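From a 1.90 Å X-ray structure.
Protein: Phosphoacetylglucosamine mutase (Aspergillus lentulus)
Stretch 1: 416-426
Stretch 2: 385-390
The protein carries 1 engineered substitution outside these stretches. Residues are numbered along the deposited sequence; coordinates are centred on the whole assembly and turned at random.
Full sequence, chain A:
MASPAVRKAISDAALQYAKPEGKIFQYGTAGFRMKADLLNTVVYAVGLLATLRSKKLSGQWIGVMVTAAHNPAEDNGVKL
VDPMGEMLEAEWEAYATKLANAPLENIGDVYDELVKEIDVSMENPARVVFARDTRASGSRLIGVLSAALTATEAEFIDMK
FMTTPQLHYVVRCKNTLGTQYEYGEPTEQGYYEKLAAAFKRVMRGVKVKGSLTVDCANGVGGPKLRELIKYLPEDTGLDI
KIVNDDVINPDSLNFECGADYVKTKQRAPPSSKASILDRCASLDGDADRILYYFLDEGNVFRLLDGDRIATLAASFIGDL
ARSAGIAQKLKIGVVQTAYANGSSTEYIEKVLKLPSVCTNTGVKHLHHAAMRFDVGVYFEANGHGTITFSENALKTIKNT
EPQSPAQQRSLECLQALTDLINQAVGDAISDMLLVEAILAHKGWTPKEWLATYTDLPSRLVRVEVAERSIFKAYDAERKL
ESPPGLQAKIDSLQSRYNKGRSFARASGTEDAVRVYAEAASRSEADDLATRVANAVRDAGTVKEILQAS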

# COMPACT_ATOMS: atom_id res chain seq x y z
N ALA A 416 -9.81 -18.25 10.00
CA ALA A 416 -8.39 -18.26 9.71
C ALA A 416 -8.00 -17.04 8.77
O ALA A 416 -6.93 -16.39 8.94
CB ALA A 416 -8.01 -19.60 9.06
N LEU A 417 -8.85 -16.77 7.78
CA LEU A 417 -8.64 -15.67 6.83
C LEU A 417 -8.53 -14.33 7.59
O LEU A 417 -7.70 -13.49 7.27
CB LEU A 417 -9.80 -15.74 5.81
CG LEU A 417 -9.90 -14.86 4.58
CD1 LEU A 417 -10.49 -15.69 3.43
CD2 LEU A 417 -10.87 -13.79 5.03
N THR A 418 -9.35 -14.13 8.62
CA THR A 418 -9.30 -12.92 9.36
C THR A 418 -7.99 -12.84 10.14
O THR A 418 -7.56 -11.74 10.46
CB THR A 418 -10.49 -12.72 10.38
OG1 THR A 418 -10.43 -13.72 11.41
CG2 THR A 418 -11.90 -12.75 9.69
N ASP A 419 -7.36 -13.98 10.48
CA ASP A 419 -6.01 -13.85 11.10
C ASP A 419 -4.86 -13.73 10.10
O ASP A 419 -3.75 -13.30 10.44
CB ASP A 419 -5.70 -15.03 12.02
CG ASP A 419 -6.51 -14.97 13.28
OD1 ASP A 419 -6.67 -13.86 13.86
OD2 ASP A 419 -7.03 -16.02 13.62
N LEU A 420 -5.12 -14.19 8.89
CA LEU A 420 -4.10 -14.15 7.84
C LEU A 420 -4.03 -12.69 7.28
O LEU A 420 -2.93 -12.18 7.02
CB LEU A 420 -4.40 -15.15 6.72
CG LEU A 420 -3.44 -15.19 5.50
CD1 LEU A 420 -2.08 -15.82 5.88
CD2 LEU A 420 -3.96 -15.98 4.29
N ILE A 421 -5.20 -12.05 7.13
CA ILE A 421 -5.28 -10.81 6.35
C ILE A 421 -4.85 -9.65 7.18
O ILE A 421 -5.46 -9.38 8.22
CB ILE A 421 -6.58 -10.67 5.50
CG1 ILE A 421 -6.42 -11.61 4.35
CG2 ILE A 421 -6.72 -9.30 4.86
CD1 ILE A 421 -4.99 -11.51 3.76
N ASN A 422 -3.76 -8.99 6.73
CA ASN A 422 -3.18 -7.91 7.47
C ASN A 422 -4.20 -6.77 7.47
O ASN A 422 -4.55 -6.19 6.44
CB ASN A 422 -1.81 -7.52 6.91
CG ASN A 422 -0.97 -6.70 7.90
OD1 ASN A 422 -1.49 -5.77 8.57
ND2 ASN A 422 0.37 -7.03 7.99
N GLN A 423 -4.71 -6.49 8.65
CA GLN A 423 -5.77 -5.54 8.81
C GLN A 423 -5.19 -4.10 8.75
O GLN A 423 -4.02 -3.88 9.15
CB GLN A 423 -6.47 -5.87 10.13
CG GLN A 423 -6.97 -7.32 10.19
CD GLN A 423 -8.06 -7.58 9.13
OE1 GLN A 423 -9.17 -7.00 9.20
NE2 GLN A 423 -7.75 -8.43 8.14
N ALA A 424 -6.00 -3.18 8.17
CA ALA A 424 -5.73 -1.71 7.90
C ALA A 424 -4.99 -1.32 6.59
O ALA A 424 -5.61 -1.12 5.52
CB ALA A 424 -5.18 -0.96 9.13
N VAL A 425 -3.68 -1.15 6.69
CA VAL A 425 -2.86 -0.99 5.51
C VAL A 425 -2.60 -2.44 5.02
O VAL A 425 -2.36 -3.35 5.79
CB VAL A 425 -1.57 -0.14 5.81
CG1 VAL A 425 -0.61 -0.04 4.61
CG2 VAL A 425 -1.97 1.26 6.26
N GLY A 426 -2.59 -2.63 3.74
CA GLY A 426 -2.39 -3.98 3.25
C GLY A 426 -1.00 -4.49 3.46
O GLY A 426 -0.08 -3.71 3.81
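Stretch 2 385-390: GTITFS

Stretch 2 is an extended strand from G385 to F389 that runs roughly opposite in direction to stretch 1, obliquely and without a regular register. The nearest CA pairs are T418 CA to F389 CA at 7.4 Å, I421 CA to I387 CA at 6.7 Å, Q423 CA to T388 CA at 5.8 Å and G426 CA to T386 CA at 4.5 Å, and the middle two break the reversed order. The backbones therefore converge from the helical end of stretch 1, which closes at L420, toward the loop end at G426. The two segments together bury 462 Å².

F389, whose CA-to-CB bond points toward stretch 1, has chi1 of -67° (m) and chi2 of -90°. This places one ring face under T418: CG2 of T418 lies 3.6 Å from the centroid of the F389 ring, only 2° off the normal, a CH-pi contact. T418 is p (65°). L417 instead meets the ring edge; its CB leaves sideways, but with chi1 t and chi2 off-well at 143° its CD2 comes to 3.2 Å from F389 CZ.

Q423 also leaves sideways, and three successive torsions near -60° (-56°, -65°, -65°) fold its amide back. Its NE2 makes a very short, nearly linear hydrogen bond to I421 O (2.5 Å, 172°), and a weak one to I387 O (3.2 Å, 122°). Its OE1 accepts a weak bond from F389 N (3.5 Å), so the amide bridges the strand backbone.

T386 points toward the loop. At chi1 t (-163°), its OG1 donates to N422 O at 2.6 Å and accepts from a water at 2.8 Å, while its CG2 lies 3.5 Å from A424 O. I421, m/m, packs CG2 4.0 Å from I387 CB.

At the close end, G426 CA approaches G385 O at 3.2 Å in a CA-H...O contact; an ideal CB on G426 would fall 2.0 Å from G385 O, a clash.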

# COMPACT_ATOMS: atom_id res chain seq x y z
N GLY A 385 -3.40 -3.39 -1.18
CA GLY A 385 -4.72 -3.50 -0.64
C GLY A 385 -4.85 -4.65 0.35
O GLY A 385 -3.87 -5.31 0.72
N THR A 386 -6.07 -4.79 0.87
CA THR A 386 -6.33 -5.71 1.94
C THR A 386 -7.84 -5.92 2.07
O THR A 386 -8.63 -5.53 1.19
CB THR A 386 -5.61 -5.32 3.29
OG1 THR A 386 -5.63 -6.49 4.11
CG2 THR A 386 -6.27 -4.20 3.99
N ILE A 387 -8.25 -6.54 3.16
CA ILE A 387 -9.67 -6.76 3.42
C ILE A 387 -9.84 -6.43 4.87
O ILE A 387 -9.08 -6.90 5.72
CB ILE A 387 -10.14 -8.19 3.16
CG1 ILE A 387 -9.94 -8.55 1.69
CG2 ILE A 387 -11.68 -8.26 3.36
CD1 ILE A 387 -9.23 -9.83 1.48
N THR A 388 -10.80 -5.59 5.14
CA THR A 388 -11.06 -5.19 6.53
C THR A 388 -12.40 -5.86 6.99
O THR A 388 -13.33 -6.01 6.22
CB THR A 388 -11.02 -3.66 6.64
OG1 THR A 388 -11.23 -3.32 7.98
CG2 THR A 388 -12.10 -3.05 5.86
N PHE A 389 -12.42 -6.34 8.22
CA PHE A 389 -13.64 -6.98 8.81
C PHE A 389 -14.06 -6.10 9.96
O PHE A 389 -13.24 -5.80 10.83
CB PHE A 389 -13.29 -8.36 9.33
CG PHE A 389 -12.93 -9.33 8.23
CD1 PHE A 389 -13.93 -10.12 7.62
CD2 PHE A 389 -11.60 -9.43 7.80
CE1 PHE A 389 -13.61 -11.02 6.61
CE2 PHE A 389 -11.27 -10.30 6.75
CZ PHE A 389 -12.27 -11.10 6.18
N SER A 390 -15.28 -5.64 9.90
CA SER A 390 -15.84 -4.80 11.01
C SER A 390 -15.93 -5.54 12.35
O SER A 390 -15.86 -6.79 12.41
CB SER A 390 -17.23 -4.32 10.67
OG SER A 390 -18.22 -5.37 10.75
O HOH W 1 -3.09 -7.65 3.75